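Local coordinates for protein delta-aminolevulinic acid dehydratase (Toxoplasma gondii ME49, PDB 3OBK) that catalyses the dehydrating condensation of two 5-aminolevulinate molecules to porphobilinogen, an early step of haem biosynthesis, at residues Pro49-Asp54 with Met91-Val96; Asp146-Glu151 with Asp159-Gln164. One frame throughout, in Å; residues are numbered along the deposited sequence.

Contact 1: residues Pro49-Asp54 with Met91-Val96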
loop_
_atom_site.group_PDB
_atom_site.type_symbol
_atom_site.label_atom_id
_atom_site.label_comp_id
_atom_site.label_asym_id
_atom_site.label_seq_id
_atom_site.Cartn_x
_atom_site.Cartn_y
_atom_site.Cartn_z
ATOM N N PRO A 49 33.358 -4.002 -18.488
ATOM C CA PRO A 49 34.392 -3.276 -17.773
ATOM C C PRO A 49 35.804 -3.749 -18.112
ATOM O O PRO A 49 36.068 -4.950 -18.085
ATOM C CB PRO A 49 34.062 -3.546 -16.286
ATOM C CG PRO A 49 32.873 -4.454 -16.266
ATOM C CD PRO A 49 32.834 -5.081 -17.649
ATOM N N LEU A 50 36.684 -2.795 -18.423
ATOM C CA LEU A 50 38.036 -3.105 -18.879
ATOM C C LEU A 50 39.103 -2.377 -18.070
ATOM O O LEU A 50 38.840 -1.350 -17.423
ATOM C CB LEU A 50 38.207 -2.747 -20.350
ATOM C CG LEU A 50 37.251 -3.456 -21.321
ATOM C CD1 LEU A 50 37.240 -2.758 -22.655
ATOM C CD2 LEU A 50 37.635 -4.953 -21.440
ATOM N N PHE A 51 40.300 -2.954 -18.119
ATOM C CA PHE A 51 41.448 -2.453 -17.412
ATOM C C PHE A 51 42.494 -2.062 -18.410
ATOM O O PHE A 51 42.808 -2.847 -19.325
ATOM C CB PHE A 51 42.034 -3.548 -16.535
ATOM C CG PHE A 51 41.091 -4.053 -15.514
ATOM C CD1 PHE A 51 40.889 -3.348 -14.335
ATOM C CD2 PHE A 51 40.370 -5.210 -15.736
ATOM C CE1 PHE A 51 39.991 -3.822 -13.391
ATOM C CE2 PHE A 51 39.486 -5.674 -14.797
ATOM C CZ PHE A 51 39.289 -4.987 -13.631
ATOM N N VAL A 52 43.046 -0.865 -18.213
ATOM C CA VAL A 52 44.135 -0.369 -19.036
ATOM C C VAL A 52 45.339 0.024 -18.188
ATOM O O VAL A 52 45.191 0.576 -17.105
ATOM C CB VAL A 52 43.712 0.843 -19.883
ATOM C CG1 VAL A 52 43.158 1.943 -19.021
ATOM C CG2 VAL A 52 44.905 1.345 -20.736
ATOM N N HIS A 53 46.534 -0.246 -18.707
ATOM C CA HIS A 53 47.773 0.225 -18.081
ATOM C C HIS A 53 48.718 0.860 -19.095
ATOM O O HIS A 53 48.558 0.699 -20.295
ATOM C CB HIS A 53 48.455 -0.902 -17.282
ATOM C CG HIS A 53 49.016 -2.026 -18.108
ATOM N ND1 HIS A 53 49.790 -3.024 -17.552
ATOM C CD2 HIS A 53 48.921 -2.317 -19.428
ATOM C CE1 HIS A 53 50.167 -3.866 -18.499
ATOM N NE2 HIS A 53 49.643 -3.466 -19.645
ATOM N N ASP A 54 49.706 1.588 -18.600
ATOM C CA ASP A 54 50.630 2.315 -19.457
ATOM C C ASP A 54 51.868 1.478 -19.731
ATOM O O ASP A 54 52.953 1.823 -19.303
ATOM C CB ASP A 54 51.032 3.639 -18.782
ATOM C CG ASP A 54 51.168 4.779 -19.755
ATOM O OD1 ASP A 54 51.308 4.556 -20.984
ATOM O OD2 ASP A 54 51.109 5.918 -19.272
ATOM N N MET A 91 33.177 0.523 -19.330
ATOM C CA MET A 91 33.584 1.156 -18.094
ATOM C C MET A 91 35.104 0.956 -18.068
ATOM O O MET A 91 35.576 -0.125 -18.398
ATOM C CB MET A 91 32.846 0.423 -16.962
ATOM C CG MET A 91 32.743 1.060 -15.610
ATOM S SD MET A 91 31.623 0.060 -14.520
ATOM C CE MET A 91 30.021 0.859 -14.659
ATOM N N LEU A 92 35.866 1.986 -17.709
ATOM C CA LEU A 92 37.336 1.933 -17.765
ATOM C C LEU A 92 38.032 2.165 -16.434
ATOM O O LEU A 92 37.816 3.165 -15.764
ATOM C CB LEU A 92 37.885 2.979 -18.740
ATOM C CG LEU A 92 37.230 3.146 -20.097
ATOM C CD1 LEU A 92 37.963 4.272 -20.775
ATOM C CD2 LEU A 92 37.274 1.856 -20.919
ATOM N N PHE A 93 38.917 1.256 -16.088
ATOM C CA PHE A 93 39.665 1.342 -14.863
ATOM C C PHE A 93 41.156 1.401 -15.211
ATOM O O PHE A 93 41.613 0.663 -16.070
ATOM C CB PHE A 93 39.385 0.103 -14.034
ATOM C CG PHE A 93 37.958 -0.046 -13.606
ATOM C CD1 PHE A 93 37.462 0.671 -12.529
ATOM C CD2 PHE A 93 37.141 -0.966 -14.210
ATOM C CE1 PHE A 93 36.161 0.490 -12.104
ATOM C CE2 PHE A 93 35.857 -1.168 -13.785
ATOM C CZ PHE A 93 35.356 -0.452 -12.748
ATOM N N PRO A 94 41.912 2.298 -14.575
ATOM C CA PRO A 94 43.357 2.367 -14.804
ATOM C C PRO A 94 44.194 1.644 -13.750
ATOM O O PRO A 94 43.999 1.850 -12.562
ATOM C CB PRO A 94 43.638 3.855 -14.721
ATOM C CG PRO A 94 42.650 4.355 -13.745
ATOM C CD PRO A 94 41.433 3.459 -13.820
ATOM N N LYS A 95 45.108 0.790 -14.201
ATOM C CA LYS A 95 46.206 0.319 -13.352
ATOM C C LYS A 95 47.296 1.384 -13.454
ATOM O O LYS A 95 47.915 1.541 -14.486
ATOM C CB LYS A 95 46.675 -1.092 -13.781
ATOM C CG LYS A 95 48.180 -1.431 -13.672
ATOM C CD LYS A 95 48.749 -1.391 -12.261
ATOM C CE LYS A 95 50.114 -2.166 -12.153
ATOM N NZ LYS A 95 51.245 -1.716 -13.083
ATOM N N VAL A 96 47.487 2.126 -12.371
ATOM C CA VAL A 96 48.436 3.241 -12.310
ATOM C C VAL A 96 49.791 2.749 -11.788
ATOM O O VAL A 96 49.860 1.856 -10.936
ATOM C CB VAL A 96 47.861 4.356 -11.373
ATOM C CG1 VAL A 96 48.856 5.458 -11.088
ATOM C CG2 VAL A 96 46.528 4.920 -11.949
HETATM O O HOH W 1 51.202 -4.079 -14.972
#
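The phenyl rings of F51 and F93 lie nearly parallel but slid apart, their planes at 28° and their centroids 5.7 Å away, so they overlap little. Both residues hold CG anti to the carbonyl carbon (chi1 about -62°) and have similar chi2 values, which turns the two rings alike. The closest approach is F51 CD1 to F93 CB, 3.8 Å, obliquely to the F51 ring. At the edge of the F93 ring, in its plane, sits P49 CB, 3.9 Å from CE2, and the carbonyl oxygen L50 O also lies near that plane, 3.7 Å from CD2. The H53 ring has K95 CG near its plane at one edge, while a water lies in plane beside ND1.

Residues 49-53 and 91-95 are neighbouring parallel strands of the TIM barrel, their axes inclined by 32°. Four backbone bonds join them: L50 N to M91 O at 2.9 Å, F93 N to L50 O, V52 N to F93 O, and K95 N to V52 O. P94, which has no N-H, costs this ladder nothing, since F93 and K95 on either side of it are the donors to strand 49-53. P49, F51 and F93 face the barrel interior, where Y290 meets P49 and F93, and F222 meets F93 edge-to-face. F93 also borders bound porphobilinogen, a place that suits an apolar aromatic ring. L50, V52, L92 and P94 are turned outward, their apolar groups packing on helices 72-84 and 114-125.

Towards the C-terminal ends of the strands the chemistry becomes polar. The aliphatic stem of K95 lies against H53, with CG 3.7 Å from H53 CB, and the water bridges K95 NZ, which donates to it at 3.0 Å, and H53 ND1, at 3.1 Å. H53 NE2 is held separately by T57 O.

Contact 2: residues Asp146-Glu151 with Asp159-Gln164; sequences DGVVDE and DLTVHQ. With PBG (3-[5-(aminomethyl)-4-(carboxymethyl)-1H-pyrrol-3-yl]propanoic acid), chain L.
T161 OG1 receives the backbone N-H of V148 at 2.8 Å, with an N-H...O angle of 151°, and this bond fastens a loop of the TIM barrel to a helix. Segment 146-151 belongs to the connection between strand 130-135 and helix 158-175, and the chain returns on itself so that the loop packs on the first turns of that helix.

The tight part centres on G147 and T161. G147 CA lies 3.3 Å from T161 OG1 and 3.4 Å from T161 CG2; glycine, having no side chain, lets the backbone come this close to T161. T161 keeps OG1 anti to its own carbonyl carbon (chi1 -67°), and the hydroxyl also bonds V157 O one turn earlier in the chain. A threonine fits well: one branch serves these two backbone groups, the other lies against the glycine. Beside it the packing is purely apolar and lighter, V148 CG2 meeting Q164 CG at 4.1 Å across obliquely crossing side chains, while the amide NE2 of Q164 turns to M104 O.

Beyond V148 the association ends. V149 points away from the helix, and the loop runs on to the exposed E151, whose side chain is not modelled past CB. The CA-CB bond of L160, a partly exposed residue, points toward the loop, but its side chain makes only a marginal approach. On the helix, D159 is engaged by R22 of a second subunit, in a salt bridge between chains of the octamer.

The N-terminal end of segment 146-151 reaches the active site. D146 uses its two carboxylate oxygens separately: OD1 forms a salt bridge with K236, and OD2 accepts a hydrogen bond from the aminomethyl nitrogen N1 of porphobilinogen at 3.0 Å.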
loop_
_atom_site.group_PDB
_atom_site.type_symbol
_atom_site.label_atom_id
_atom_site.label_comp_id
_atom_site.label_asym_id
_atom_site.label_seq_id
_atom_site.Cartn_x
_atom_site.Cartn_y
_atom_site.Cartn_z
ATOM N N ASP A 146 39.484 4.521 -1.121
ATOM C CA ASP A 146 38.718 5.339 -2.060
ATOM C C ASP A 146 38.747 6.817 -1.696
ATOM O O ASP A 146 38.331 7.646 -2.477
ATOM C CB ASP A 146 37.256 4.897 -2.120
ATOM C CG ASP A 146 37.076 3.446 -2.560
ATOM O OD1 ASP A 146 37.931 2.590 -2.270
ATOM O OD2 ASP A 146 36.028 3.148 -3.145
ATOM N N GLY A 147 39.220 7.152 -0.509
ATOM C CA GLY A 147 39.392 8.535 -0.105
ATOM C C GLY A 147 40.754 8.828 0.512
ATOM O O GLY A 147 41.619 7.938 0.638
ATOM N N VAL A 148 40.940 10.085 0.888
ATOM C CA VAL A 148 42.166 10.517 1.543
ATOM C C VAL A 148 42.202 10.023 2.985
ATOM O O VAL A 148 41.232 10.148 3.699
ATOM C CB VAL A 148 42.299 12.027 1.529
ATOM C CG1 VAL A 148 43.575 12.428 2.239
ATOM C CG2 VAL A 148 42.304 12.539 0.097
ATOM N N VAL A 149 43.327 9.441 3.380
ATOM C CA VAL A 149 43.502 8.874 4.699
ATOM C C VAL A 149 44.256 9.860 5.570
ATOM O O VAL A 149 45.317 10.343 5.198
ATOM C CB VAL A 149 44.264 7.545 4.640
ATOM C CG1 VAL A 149 44.436 6.972 6.040
ATOM C CG2 VAL A 149 43.543 6.550 3.726
ATOM N N ASP A 150 43.685 10.188 6.719
ATOM C CA ASP A 150 44.293 11.150 7.609
ATOM C C ASP A 150 45.499 10.478 8.265
ATOM O O ASP A 150 45.403 9.340 8.732
ATOM C CB ASP A 150 43.287 11.652 8.661
ATOM C CG ASP A 150 43.893 12.676 9.619
ATOM O OD1 ASP A 150 44.324 13.741 9.169
ATOM O OD2 ASP A 150 43.957 12.412 10.825
ATOM N N GLU A 151 46.620 11.206 8.278
ATOM C CA GLU A 151 47.885 10.746 8.850
ATOM C C GLU A 151 47.715 10.336 10.295
ATOM O O GLU A 151 48.077 9.219 10.666
ATOM C CB GLU A 151 48.946 11.860 8.777
ATOM N N ASP A 159 34.843 14.921 3.557
ATOM C CA ASP A 159 34.607 16.116 2.784
ATOM C C ASP A 159 35.799 16.510 1.921
ATOM O O ASP A 159 35.649 17.014 0.812
ATOM C CB ASP A 159 34.264 17.260 3.735
ATOM C CG ASP A 159 32.985 17.000 4.522
ATOM O OD1 ASP A 159 32.272 16.000 4.259
ATOM O OD2 ASP A 159 32.706 17.827 5.409
ATOM N N LEU A 160 36.989 16.271 2.437
ATOM C CA LEU A 160 38.193 16.574 1.711
ATOM C C LEU A 160 38.264 15.583 0.549
ATOM O O LEU A 160 38.680 15.933 -0.566
ATOM C CB LEU A 160 39.406 16.499 2.645
ATOM C CG LEU A 160 40.762 16.778 1.986
ATOM C CD1 LEU A 160 40.767 18.178 1.319
ATOM C CD2 LEU A 160 41.926 16.584 2.988
ATOM N N THR A 161 37.799 14.360 0.801
ATOM C CA THR A 161 37.737 13.356 -0.262
ATOM C C THR A 161 36.767 13.781 -1.342
ATOM O O THR A 161 37.087 13.671 -2.510
ATOM C CB THR A 161 37.396 11.959 0.270
ATOM O OG1 THR A 161 38.481 11.496 1.073
ATOM C CG2 THR A 161 37.154 10.975 -0.893
ATOM N N VAL A 162 35.613 14.329 -0.967
ATOM C CA VAL A 162 34.659 14.799 -1.972
ATOM C C VAL A 162 35.295 15.869 -2.880
ATOM O O VAL A 162 35.137 15.842 -4.104
ATOM C CB VAL A 162 33.332 15.296 -1.327
ATOM C CG1 VAL A 162 32.405 15.956 -2.371
ATOM C CG2 VAL A 162 32.620 14.121 -0.658
ATOM N N HIS A 163 36.053 16.784 -2.285
ATOM C CA HIS A 163 36.725 17.828 -3.069
ATOM C C HIS A 163 37.615 17.211 -4.164
ATOM O O HIS A 163 37.553 17.644 -5.321
ATOM C CB HIS A 163 37.534 18.729 -2.142
ATOM C CG HIS A 163 38.040 19.993 -2.783
ATOM N ND1 HIS A 163 37.430 20.591 -3.875
ATOM C CD2 HIS A 163 39.073 20.801 -2.437
ATOM C CE1 HIS A 163 38.080 21.703 -4.182
ATOM N NE2 HIS A 163 39.069 21.860 -3.317
ATOM N N GLN A 164 38.404 16.193 -3.794
ATOM C CA GLN A 164 39.223 15.447 -4.754
ATOM C C GLN A 164 38.379 14.777 -5.828
ATOM O O GLN A 164 38.722 14.816 -7.016
ATOM C CB GLN A 164 40.067 14.365 -4.067
ATOM C CG GLN A 164 41.107 14.825 -3.036
ATOM C CD GLN A 164 42.072 15.869 -3.565
ATOM O OE1 GLN A 164 41.714 17.019 -3.697
ATOM N NE2 GLN A 164 43.301 15.468 -3.853
HETATM C CHA PBG L . 36.944 1.200 -6.525
HETATM C C1A PBG L . 36.291 0.043 -7.207
HETATM C C2A PBG L . 36.277 -1.277 -6.766
HETATM C C3A PBG L . 35.556 -1.986 -7.709
HETATM C C4A PBG L . 35.083 -1.074 -8.635
HETATM N NA PBG L . 35.562 0.139 -8.329
HETATM C C5A PBG L . 37.035 -1.894 -5.615
HETATM C C6A PBG L . 36.612 -1.515 -4.262
HETATM O O1A PBG L . 35.930 -0.462 -4.154
HETATM O O2A PBG L . 37.003 -2.178 -3.274
HETATM C C7A PBG L . 35.346 -3.450 -7.703
HETATM C C8A PBG L . 34.808 -4.056 -8.945
HETATM C C9A PBG L . 34.871 -5.520 -9.085
HETATM O O3A PBG L . 34.829 -5.980 -10.222
HETATM O O4A PBG L . 35.242 -6.281 -8.178
HETATM N N1 PBG L . 36.111 2.239 -6.014
#

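How the contacts relate
Contact 1 and contact 2 follow one another along the chain and do not touch: their centres are 22 Å apart and their nearest atoms about 9 Å. Strand 130-135, which pairs with strand 89-95 of contact 1 and leads into the loop of contact 2, connects them. Both reach the porphobilinogen pocket with different chemistry. Contact 1 offers one aromatic ring, F93, whose side chain lies about 4 Å from the product (nearest atoms), whereas contact 2 offers the carboxylate of D146 to its amino group. K213, S183, R223, S293 and Y332 add further hydrogen bonds to the ligand. The magnesium ion is more remote, about 12 Å from the D146 side chain.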